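Local coordinates for protein precorrin-6A reductase (Rhodobacter capsulatus, PDB 4X7G) that catalyses the NADPH-dependent reduction of precorrin-6A to precorrin-6B in cobalamin biosynthesis, using two Rossmann-type domains, at residues 56-61 with 86-90; 65-71 with 92-97; 73-77 with 220-225. All blocks are in the same frame, centred on the assembly; numbering follows the deposited sequence.

Contact 1 of 3, residues 56-61 with 86-90; sequences LVDYLT and ACAQT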
loop_
_atom_site.group_PDB
_atom_site.type_symbol
_atom_site.label_atom_id
_atom_site.label_comp_id
_atom_site.label_asym_id
_atom_site.label_seq_id
_atom_site.Cartn_x
_atom_site.Cartn_y
_atom_site.Cartn_z
ATOM N N LEU A 56 -13.596 14.299 5.811
ATOM C CA LEU A 56 -13.967 13.420 4.709
ATOM C C LEU A 56 -15.504 13.451 4.565
ATOM O O LEU A 56 -16.057 13.454 3.484
ATOM C CB LEU A 56 -13.488 12.009 4.997
ATOM C CG LEU A 56 -13.919 10.961 3.919
ATOM C CD1 LEU A 56 -13.498 11.393 2.529
ATOM C CD2 LEU A 56 -13.277 9.609 4.289
ATOM N N VAL A 57 -16.220 13.464 5.691
ATOM C CA VAL A 57 -17.686 13.670 5.631
ATOM C C VAL A 57 -18.059 14.917 4.810
ATOM O O VAL A 57 -18.893 14.890 3.889
ATOM C CB VAL A 57 -18.252 13.758 7.071
ATOM C CG1 VAL A 57 -19.672 14.353 7.056
ATOM C CG2 VAL A 57 -18.264 12.411 7.701
ATOM N N ASP A 58 -17.384 15.997 5.119
ATOM C CA ASP A 58 -17.624 17.240 4.468
ATOM C C ASP A 58 -17.348 17.122 2.966
ATOM O O ASP A 58 -18.054 17.627 2.095
ATOM C CB ASP A 58 -16.816 18.442 5.035
ATOM C CG ASP A 58 -17.132 19.774 4.333
ATOM O OD1 ASP A 58 -18.324 20.208 4.429
ATOM O OD2 ASP A 58 -16.203 20.388 3.662
ATOM N N TYR A 59 -16.221 16.517 2.614
ATOM C CA TYR A 59 -15.859 16.321 1.196
ATOM C C TYR A 59 -16.904 15.480 0.463
ATOM O O TYR A 59 -17.332 15.835 -0.651
ATOM C CB TYR A 59 -14.481 15.631 1.129
ATOM C CG TYR A 59 -14.109 15.322 -0.259
ATOM C CD1 TYR A 59 -13.521 16.257 -1.032
ATOM C CD2 TYR A 59 -14.401 14.066 -0.787
ATOM C CE1 TYR A 59 -13.133 15.952 -2.373
ATOM C CE2 TYR A 59 -14.103 13.775 -2.103
ATOM C CZ TYR A 59 -13.488 14.637 -2.827
ATOM O OH TYR A 59 -13.205 14.302 -4.110
ATOM N N LEU A 60 -17.277 14.352 1.064
ATOM C CA LEU A 60 -18.229 13.497 0.382
ATOM C C LEU A 60 -19.532 14.251 0.063
ATOM O O LEU A 60 -20.166 14.067 -0.964
ATOM C CB LEU A 60 -18.562 12.262 1.249
ATOM C CG LEU A 60 -17.390 11.317 1.527
ATOM C CD1 LEU A 60 -17.780 10.240 2.537
ATOM C CD2 LEU A 60 -16.937 10.626 0.207
ATOM N N THR A 61 -19.891 15.122 1.019
ATOM C CA THR A 61 -21.170 15.855 0.890
ATOM C C THR A 61 -21.016 16.934 -0.196
ATOM O O THR A 61 -21.858 17.023 -1.105
ATOM C CB THR A 61 -21.555 16.470 2.279
ATOM O OG1 THR A 61 -21.639 15.437 3.229
ATOM C CG2 THR A 61 -22.888 17.230 2.191
ATOM N N ALA A 86 -16.708 7.780 7.936
ATOM C CA ALA A 86 -17.297 8.871 7.170
ATOM C C ALA A 86 -18.424 8.335 6.258
ATOM O O ALA A 86 -19.479 8.988 6.057
ATOM C CB ALA A 86 -16.277 9.587 6.346
ATOM N N CYS A 87 -18.239 7.188 5.617
ATOM C CA CYS A 87 -19.267 6.606 4.759
ATOM C C CYS A 87 -20.474 6.170 5.571
ATOM O O CYS A 87 -21.628 6.325 5.092
ATOM C CB CYS A 87 -18.675 5.415 3.951
ATOM S SG CYS A 87 -17.537 6.007 2.650
ATOM N N ALA A 88 -20.239 5.649 6.756
ATOM C CA ALA A 88 -21.413 5.282 7.597
ATOM C C ALA A 88 -22.203 6.519 7.974
ATOM O O ALA A 88 -23.495 6.447 7.894
ATOM C CB ALA A 88 -20.976 4.568 8.837
ATOM N N GLN A 89 -21.519 7.594 8.333
ATOM C CA GLN A 89 -22.181 8.879 8.725
ATOM C C GLN A 89 -22.972 9.507 7.591
ATOM O O GLN A 89 -24.050 10.118 7.799
ATOM C CB GLN A 89 -21.182 9.929 9.239
ATOM C CG GLN A 89 -21.851 11.023 10.056
ATOM C CD GLN A 89 -20.913 12.115 10.493
ATOM O OE1 GLN A 89 -19.794 11.868 10.906
ATOM N NE2 GLN A 89 -21.375 13.343 10.400
ATOM N N THR A 90 -22.503 9.383 6.372
ATOM C CA THR A 90 -23.153 9.984 5.252
ATOM C C THR A 90 -24.072 9.066 4.492
ATOM O O THR A 90 -24.776 9.506 3.572
ATOM C CB THR A 90 -22.115 10.564 4.282
ATOM O OG1 THR A 90 -21.216 9.489 3.868
ATOM C CG2 THR A 90 -21.258 11.651 4.886
#
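Two helices that lie on one face of the N-terminal Rossmann-type sheet pack here at Ala86, whose methyl group faces Leu56, Val57 and Leu60. The pair illustrates how one alanine can offer a small methyl surface to three larger side chains; the local axes approach to 9.2 Å and run at 54° to each other. Leu56 brings CD2 to Ala86 CB at 3.6 Å. Val57 presses its CG2 branch against the same residue, 3.7 Å from Ala86 CA, while its other branch, CG1, lies 3.8 Å from Thr90 CG2. Gln89 adopts two conformers, which makes any contact of its amide with Val57 doubtful. On the inner side Leu60 CD1 fits between Thr90 OG1, at 3.8 Å, and Cys87 SG. Thr90 places its hydroxyl between its own N and carbonyl carbon (chi1 58°), from where OG1 donates to Ala86 O at 2.8 Å; that oxygen also takes Thr90 N from the opposite face of its plane. With the hydroxyl held there, the same rotation puts CG2 beside Val57 CG1. The interface is thus apolar in its centre, and Gln89 lies at its solvent-exposed margin. Beneath it, Leu60 and Cys87 both rest on Val68 of strand 67-70, Leu60 also touches Leu5 of strand 4-7, and Leu56 packs on Phe50 in the loop before helix 52-63.

Contact 2 of 3, residues 65-71 with 92-97; sequences VSHVIDA and VALCAF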
loop_
_atom_site.group_PDB
_atom_site.type_symbol
_atom_site.label_atom_id
_atom_site.label_comp_id
_atom_site.label_asym_id
_atom_site.label_seq_id
_atom_site.Cartn_x
_atom_site.Cartn_y
_atom_site.Cartn_z
ATOM N N VAL A 65 -20.338 12.694 -3.737
ATOM C CA VAL A 65 -19.862 11.298 -3.950
ATOM C C VAL A 65 -20.990 10.306 -3.668
ATOM O O VAL A 65 -21.658 10.346 -2.635
ATOM C CB VAL A 65 -18.628 11.054 -3.103
ATOM C CG1 VAL A 65 -18.196 9.609 -3.189
ATOM C CG2 VAL A 65 -17.472 11.959 -3.522
ATOM N N SER A 66 -21.171 9.351 -4.574
ATOM C CA SER A 66 -22.100 8.308 -4.369
ATOM C C SER A 66 -21.550 7.038 -3.819
ATOM O O SER A 66 -22.268 6.242 -3.180
ATOM C CB SER A 66 -22.798 7.994 -5.702
ATOM O OG SER A 66 -21.899 7.622 -6.740
ATOM N N HIS A 67 -20.297 6.727 -4.126
ATOM C CA HIS A 67 -19.645 5.474 -3.779
ATOM C C HIS A 67 -18.189 5.796 -3.560
ATOM O O HIS A 67 -17.559 6.556 -4.340
ATOM C CB HIS A 67 -19.736 4.400 -4.888
ATOM C CG HIS A 67 -21.113 4.109 -5.357
ATOM N ND1 HIS A 67 -21.805 4.959 -6.170
ATOM C CD2 HIS A 67 -21.897 3.050 -5.110
ATOM C CE1 HIS A 67 -23.008 4.438 -6.349
ATOM N NE2 HIS A 67 -23.074 3.245 -5.787
ATOM N N VAL A 68 -17.591 5.123 -2.571
ATOM C CA VAL A 68 -16.176 5.171 -2.304
ATOM C C VAL A 68 -15.588 3.773 -2.499
ATOM O O VAL A 68 -16.070 2.813 -1.941
ATOM C CB VAL A 68 -15.873 5.633 -0.872
ATOM C CG1 VAL A 68 -14.378 5.620 -0.571
ATOM C CG2 VAL A 68 -16.434 7.026 -0.657
ATOM N N ILE A 69 -14.490 3.712 -3.269
ATOM C CA ILE A 69 -13.631 2.514 -3.303
ATOM C C ILE A 69 -12.352 2.850 -2.591
ATOM O O ILE A 69 -11.602 3.717 -3.014
ATOM C CB ILE A 69 -13.333 2.018 -4.722
ATOM C CG1 ILE A 69 -14.649 1.785 -5.481
ATOM C CG2 ILE A 69 -12.495 0.735 -4.597
ATOM C CD1 ILE A 69 -15.565 0.743 -4.935
ATOM N N ASP A 70 -12.190 2.192 -1.435
ATOM C CA ASP A 70 -10.980 2.365 -0.664
ATOM C C ASP A 70 -9.933 1.410 -1.183
ATOM O O ASP A 70 -9.916 0.241 -0.808
ATOM C CB ASP A 70 -11.270 2.100 0.828
ATOM C CG ASP A 70 -10.021 2.075 1.650
ATOM O OD1 ASP A 70 -8.946 2.442 1.148
ATOM O OD2 ASP A 70 -10.130 1.635 2.848
ATOM N N ALA A 71 -9.053 1.885 -2.066
ATOM C CA ALA A 71 -7.963 1.105 -2.648
ATOM C C ALA A 71 -6.645 1.551 -2.073
ATOM O O ALA A 71 -5.631 1.509 -2.743
ATOM C CB ALA A 71 -8.005 1.147 -4.159
ATOM N N VAL A 92 -22.960 6.860 2.303
ATOM C CA VAL A 92 -22.293 6.561 1.037
ATOM C C VAL A 92 -21.787 5.152 1.066
ATOM O O VAL A 92 -21.137 4.690 2.032
ATOM C CB VAL A 92 -21.184 7.604 0.850
ATOM C CG1 VAL A 92 -20.247 7.241 -0.299
ATOM C CG2 VAL A 92 -21.750 9.021 0.659
ATOM N N ALA A 93 -22.031 4.424 -0.003
ATOM C CA ALA A 93 -21.624 3.053 -0.121
ATOM C C ALA A 93 -20.080 2.944 -0.261
ATOM O O ALA A 93 -19.474 3.789 -0.878
ATOM C CB ALA A 93 -22.199 2.444 -1.359
ATOM N N LEU A 94 -19.524 1.969 0.411
ATOM C CA LEU A 94 -18.054 1.787 0.506
ATOM C C LEU A 94 -17.644 0.346 0.258
ATOM O O LEU A 94 -18.240 -0.586 0.803
ATOM C CB LEU A 94 -17.622 2.132 1.929
ATOM C CG LEU A 94 -16.183 1.870 2.340
ATOM C CD1 LEU A 94 -15.228 2.692 1.534
ATOM C CD2 LEU A 94 -15.978 2.177 3.827
ATOM N N CYS A 95 -16.651 0.132 -0.618
ATOM C CA CYS A 95 -15.996 -1.160 -0.705
ATOM C C CYS A 95 -14.509 -0.939 -0.609
ATOM O O CYS A 95 -13.963 0.024 -1.209
ATOM C CB CYS A 95 -16.236 -1.885 -1.995
ATOM S SG CYS A 95 -16.009 -3.691 -1.730
ATOM N N ALA A 96 -13.785 -1.816 0.086
ATOM C CA ALA A 96 -12.297 -1.780 0.088
ATOM C C ALA A 96 -11.803 -2.723 -0.937
ATOM O O ALA A 96 -12.072 -3.906 -0.893
ATOM C CB ALA A 96 -11.757 -2.183 1.487
ATOM N N PHE A 97 -10.960 -2.238 -1.853
ATOM C CA PHE A 97 -10.307 -3.025 -2.825
ATOM C C PHE A 97 -8.970 -3.415 -2.292
ATOM O O PHE A 97 -7.987 -2.660 -2.314
ATOM C CB PHE A 97 -10.120 -2.246 -4.134
ATOM C CG PHE A 97 -9.495 -3.002 -5.255
ATOM C CD1 PHE A 97 -9.275 -4.393 -5.238
ATOM C CD2 PHE A 97 -9.125 -2.366 -6.466
ATOM C CE1 PHE A 97 -8.713 -5.061 -6.339
ATOM C CE2 PHE A 97 -8.642 -3.011 -7.554
ATOM C CZ PHE A 97 -8.386 -4.327 -7.482
HETATM O O HOH W 1 -24.239 5.145 -1.822
#
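Val68 and Leu94 pair in neighbouring parallel strands, 67-70 and 93-97, the two strands of a beta-alpha-beta crossover whose helix is 77-90. Their side chains show how such strands interdigitate along each face. Leu94 CG stands anti to the backbone N (chi1 173°), which carries CD1 to 3.7 Å from Val68 CG1 and into the dip between Val68 and Asp70, which lie on the same face. At the strand start Val92 CG1 fits against Val68 CG2, so Val68 is flanked on its two branches. On the other face Ile69 straddles its partners: CG2 meets Phe97 CB at 3.8 Å, while CD1 bends back over Cys95 CB at 4.0 Å. Next to it the small Ala93 accepts the His67 ring, CD2 coming 3.8 Å from Ala93 CB. Trp240 of helix 234-243 covers Ile69, Ala93 and Cys95, and Cys95 is joined by a disulfide to Cys231. Asp70, turned to the helix 77-90 side, hydrogen-bonds Ser80 and forms a salt bridge with Arg228. Four backbone bonds knit the strands, the first from Val68 N to Ala93 O. Before it a water takes over, donating to Ser66 O at 2.6 Å and accepting from Ala93 N.

Contact 3 of 3, residues 73-77 with 220-225; sequences HPFAA and IDRPAV. With NAP (NADP nicotinamide-adenine-dinucleotide phosphate), chain B.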
loop_
_atom_site.group_PDB
_atom_site.type_symbol
_atom_site.label_atom_id
_atom_site.label_comp_id
_atom_site.label_asym_id
_atom_site.label_seq_id
_atom_site.Cartn_x
_atom_site.Cartn_y
_atom_site.Cartn_z
ATOM N N HIS A 73 -3.442 1.286 0.625
ATOM C CA HIS A 73 -2.638 0.217 1.117
ATOM C C HIS A 73 -3.299 -0.432 2.322
ATOM O O HIS A 73 -3.806 0.274 3.202
ATOM C CB HIS A 73 -1.260 0.749 1.487
ATOM C CG HIS A 73 -0.207 -0.298 1.576
ATOM N ND1 HIS A 73 -0.055 -1.136 2.671
ATOM C CD2 HIS A 73 0.657 -0.746 0.623
ATOM C CE1 HIS A 73 0.935 -1.987 2.405
ATOM N NE2 HIS A 73 1.395 -1.754 1.190
ATOM N N PRO A 74 -3.149 -1.777 2.455
ATOM C CA PRO A 74 -3.700 -2.426 3.633
ATOM C C PRO A 74 -3.131 -1.944 4.955
ATOM O O PRO A 74 -3.776 -2.057 6.023
ATOM C CB PRO A 74 -3.442 -3.890 3.348
ATOM C CG PRO A 74 -3.440 -4.033 1.892
ATOM C CD PRO A 74 -2.818 -2.754 1.400
ATOM N N PHE A 75 -1.932 -1.372 4.932
ATOM C CA PHE A 75 -1.330 -0.822 6.136
ATOM C C PHE A 75 -1.625 0.613 6.363
ATOM O O PHE A 75 -1.301 1.202 7.433
ATOM C CB PHE A 75 0.194 -1.087 6.165
ATOM C CG PHE A 75 0.511 -2.510 6.516
ATOM C CD1 PHE A 75 0.206 -3.546 5.693
ATOM C CD2 PHE A 75 1.162 -2.792 7.759
ATOM C CE1 PHE A 75 0.469 -4.867 6.044
ATOM C CE2 PHE A 75 1.489 -4.100 8.044
ATOM C CZ PHE A 75 1.094 -5.097 7.251
ATOM N N ALA A 76 -2.374 1.279 5.462
ATOM C CA ALA A 76 -2.897 2.647 5.641
ATOM C C ALA A 76 -4.212 2.503 6.369
ATOM O O ALA A 76 -5.302 2.677 5.828
ATOM C CB ALA A 76 -3.031 3.357 4.299
ATOM N N ALA A 77 -4.099 2.156 7.686
ATOM C CA ALA A 77 -5.267 1.723 8.410
ATOM C C ALA A 77 -6.055 2.891 8.966
ATOM O O ALA A 77 -7.264 2.727 9.149
ATOM C CB ALA A 77 -4.875 0.766 9.566
ATOM N N ILE A 220 5.229 -8.927 8.151
ATOM C CA ILE A 220 4.434 -8.281 9.173
ATOM C C ILE A 220 2.936 -8.462 8.785
ATOM O O ILE A 220 2.476 -8.149 7.678
ATOM C CB ILE A 220 4.753 -6.800 9.242
ATOM C CG1 ILE A 220 6.257 -6.602 9.573
ATOM C CG2 ILE A 220 3.904 -6.103 10.282
ATOM C CD1 ILE A 220 6.839 -5.316 9.120
ATOM N N ASP A 221 2.170 -8.991 9.749
ATOM C CA ASP A 221 0.743 -9.156 9.548
ATOM C C ASP A 221 0.049 -7.807 9.475
ATOM O O ASP A 221 0.422 -6.810 10.034
ATOM C CB ASP A 221 0.235 -10.008 10.743
ATOM C CG ASP A 221 0.805 -11.447 10.735
ATOM O OD1 ASP A 221 1.180 -12.001 9.689
ATOM O OD2 ASP A 221 0.719 -11.978 11.821
ATOM N N ARG A 222 -1.109 -7.833 8.718
ATOM C CA ARG A 222 -1.870 -6.632 8.543
ATOM C C ARG A 222 -2.482 -6.084 9.861
ATOM O O ARG A 222 -2.810 -6.902 10.728
ATOM C CB ARG A 222 -3.014 -6.883 7.574
ATOM C CG ARG A 222 -2.554 -7.001 6.135
ATOM C CD ARG A 222 -3.679 -7.467 5.286
ATOM N NE ARG A 222 -3.302 -7.560 3.876
ATOM C CZ ARG A 222 -4.125 -7.939 2.908
ATOM N NH1 ARG A 222 -5.398 -8.276 3.203
ATOM N NH2 ARG A 222 -3.750 -7.928 1.678
ATOM N N PRO A 223 -2.645 -4.775 9.968
ATOM C CA PRO A 223 -3.216 -4.140 11.159
ATOM C C PRO A 223 -4.759 -4.317 11.092
ATOM O O PRO A 223 -5.347 -4.511 10.049
ATOM C CB PRO A 223 -2.849 -2.671 10.997
ATOM C CG PRO A 223 -2.780 -2.466 9.497
ATOM C CD PRO A 223 -2.236 -3.740 8.954
ATOM N N ALA A 224 -5.377 -4.168 12.262
ATOM C CA ALA A 224 -6.844 -4.165 12.412
ATOM C C ALA A 224 -7.452 -2.961 11.692
ATOM O O ALA A 224 -6.945 -1.832 11.806
ATOM C CB ALA A 224 -7.214 -4.104 13.893
ATOM N N VAL A 225 -8.569 -3.229 11.020
ATOM C CA VAL A 225 -9.408 -2.190 10.447
ATOM C C VAL A 225 -10.874 -2.551 10.691
ATOM O O VAL A 225 -11.214 -3.687 10.602
ATOM C CB VAL A 225 -9.169 -2.077 8.912
ATOM C CG1 VAL A 225 -10.057 -1.009 8.246
ATOM C CG2 VAL A 225 -7.663 -1.802 8.623
HETATM P PA NAP B . -2.671 6.236 6.970
HETATM O O1A NAP B . -1.708 6.198 8.148
HETATM O O2A NAP B . -3.719 5.355 6.977
HETATM O O5B NAP B . -3.212 7.656 6.727
HETATM C C5B NAP B . -2.910 8.839 7.493
HETATM C C4B NAP B . -3.662 10.068 7.042
HETATM O O4B NAP B . -3.227 10.397 5.650
HETATM C C3B NAP B . -5.131 9.851 6.794
HETATM O O3B NAP B . -5.849 9.923 8.027
HETATM C C2B NAP B . -5.492 10.864 5.786
HETATM O O2B NAP B . -5.435 12.179 6.369
HETATM C C1B NAP B . -4.371 10.828 4.880
HETATM N N9A NAP B . -4.485 9.874 3.744
HETATM C C8A NAP B . -4.078 8.562 3.681
HETATM N N7A NAP B . -4.354 8.027 2.461
HETATM C C5A NAP B . -5.024 9.025 1.807
HETATM C C6A NAP B . -5.585 9.094 0.475
HETATM N N6A NAP B . -5.432 8.105 -0.417
HETATM N N1A NAP B . -6.215 10.223 0.084
HETATM C C2A NAP B . -6.311 11.256 1.015
HETATM N N3A NAP B . -5.821 11.349 2.251
HETATM C C4A NAP B . -5.169 10.207 2.609
HETATM O O3 NAP B . -1.918 5.956 5.572
HETATM P PN NAP B . -0.357 6.089 5.105
HETATM O O1N NAP B . 0.423 4.844 5.504
HETATM O O2N NAP B . 0.192 7.392 5.495
HETATM O O5D NAP B . -0.509 5.949 3.505
HETATM C C5D NAP B . -0.342 7.138 2.679
HETATM C C4D NAP B . -0.653 6.770 1.313
HETATM O O4D NAP B . 0.363 5.927 0.801
HETATM C C3D NAP B . -2.043 6.137 1.061
HETATM O O3D NAP B . -2.687 6.623 -0.127
HETATM C C2D NAP B . -1.693 4.660 0.894
HETATM O O2D NAP B . -2.499 3.907 0.075
HETATM C C1D NAP B . -0.259 4.764 0.307
HETATM N N1N NAP B . 0.523 3.684 0.694
HETATM C C2N NAP B . 0.743 3.226 1.760
HETATM C C3N NAP B . 1.528 2.147 1.568
HETATM C C7N NAP B . 1.508 1.879 3.054
HETATM O O7N NAP B . 0.702 2.853 3.501
HETATM N N7N NAP B . 2.203 0.798 3.624
HETATM C C4N NAP B . 1.961 1.680 0.140
HETATM C C5N NAP B . 1.658 2.345 -1.190
HETATM C C6N NAP B . 0.863 3.328 -0.639
HETATM P P2B NAP B . -6.802 12.884 6.920
HETATM O O1X NAP B . -6.273 14.286 7.086
HETATM O O2X NAP B . -7.852 12.679 5.990
HETATM O O3X NAP B . -7.353 12.097 8.147
HETATM O O HOH W 2 -5.321 -4.096 7.092
#
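Phe75 and Pro223 meet ring to ring: Pro223 CD sits over the centre of the phenyl face, 3.7 Å from the centroid and 9° off the normal, a CH-pi contact. Phe75 CG lies anti to the carbonyl carbon (chi1 -76°), which turns the ring to Pro223. The same ring directs its CZ corner into the 220-225 backbone, with Ile220 O near the ring plane at its edge, 3.4 Å from Phe75 CZ. Arg222 stands almost upright to it, ring and guanidinium planes 82° apart, and touches with its aliphatic part, CG lying 3.7 Å from Phe75 CE1. Its chain runs extended onward to lay one guanidinium face on Pro74; the polar end is held by the carbonyls of Ala198, Arg99 and Asn197. A water ties Pro74 O to Pro223 O, and Ala77 CB lies against Pro223 CG and Val225 CG2. Behind Phe75, His73 is turned edge-on to the backbone: Phe75 N donates to ND1 at 2.9 Å in the ring plane, while Pro74 CD covers one ring face. Replacing His73 with an alanine would probably leave Phe75 N without its acceptor and Pro74 CD without the ring it covers. The His73 backbone N also donates to NADP O2D at 2.8 Å. A type I turn, with Ala76 as N-cap, brings the start of helix 77-90 beside the diphosphate; Met79 N, further on, hydrogen-bonds the cofactor. This is the strand-to-helix loop of a Rossmann dinucleotide site, here packed against the segment that leaves strand 216-220 of the second sheet.

Along the chain the segments alternate, 56-61, 65-71, 73-77, 86-90 and 92-97, with 220-225 following more than 120 residues later. Contacts 1 and 2, centres 11 Å apart, form consecutive layers of one domain: the helix pair rests on the strand pair, and Cys87 CB packs on Val92 O where helix 77-90 gives way to the next strand. Contact 3 lies about 18 Å from contact 2 and 22 Å from contact 1, centre to centre, yet 73-77 leads from strand 67-70 into helix 77-90; one beta-alpha-beta unit thus contributes a segment to contacts 1 and 3 and both segments of contact 2. Segment 220-225 leaves the second sheet for strand 229-231, which edges the first, consistent with the strand swapping reported between the domains.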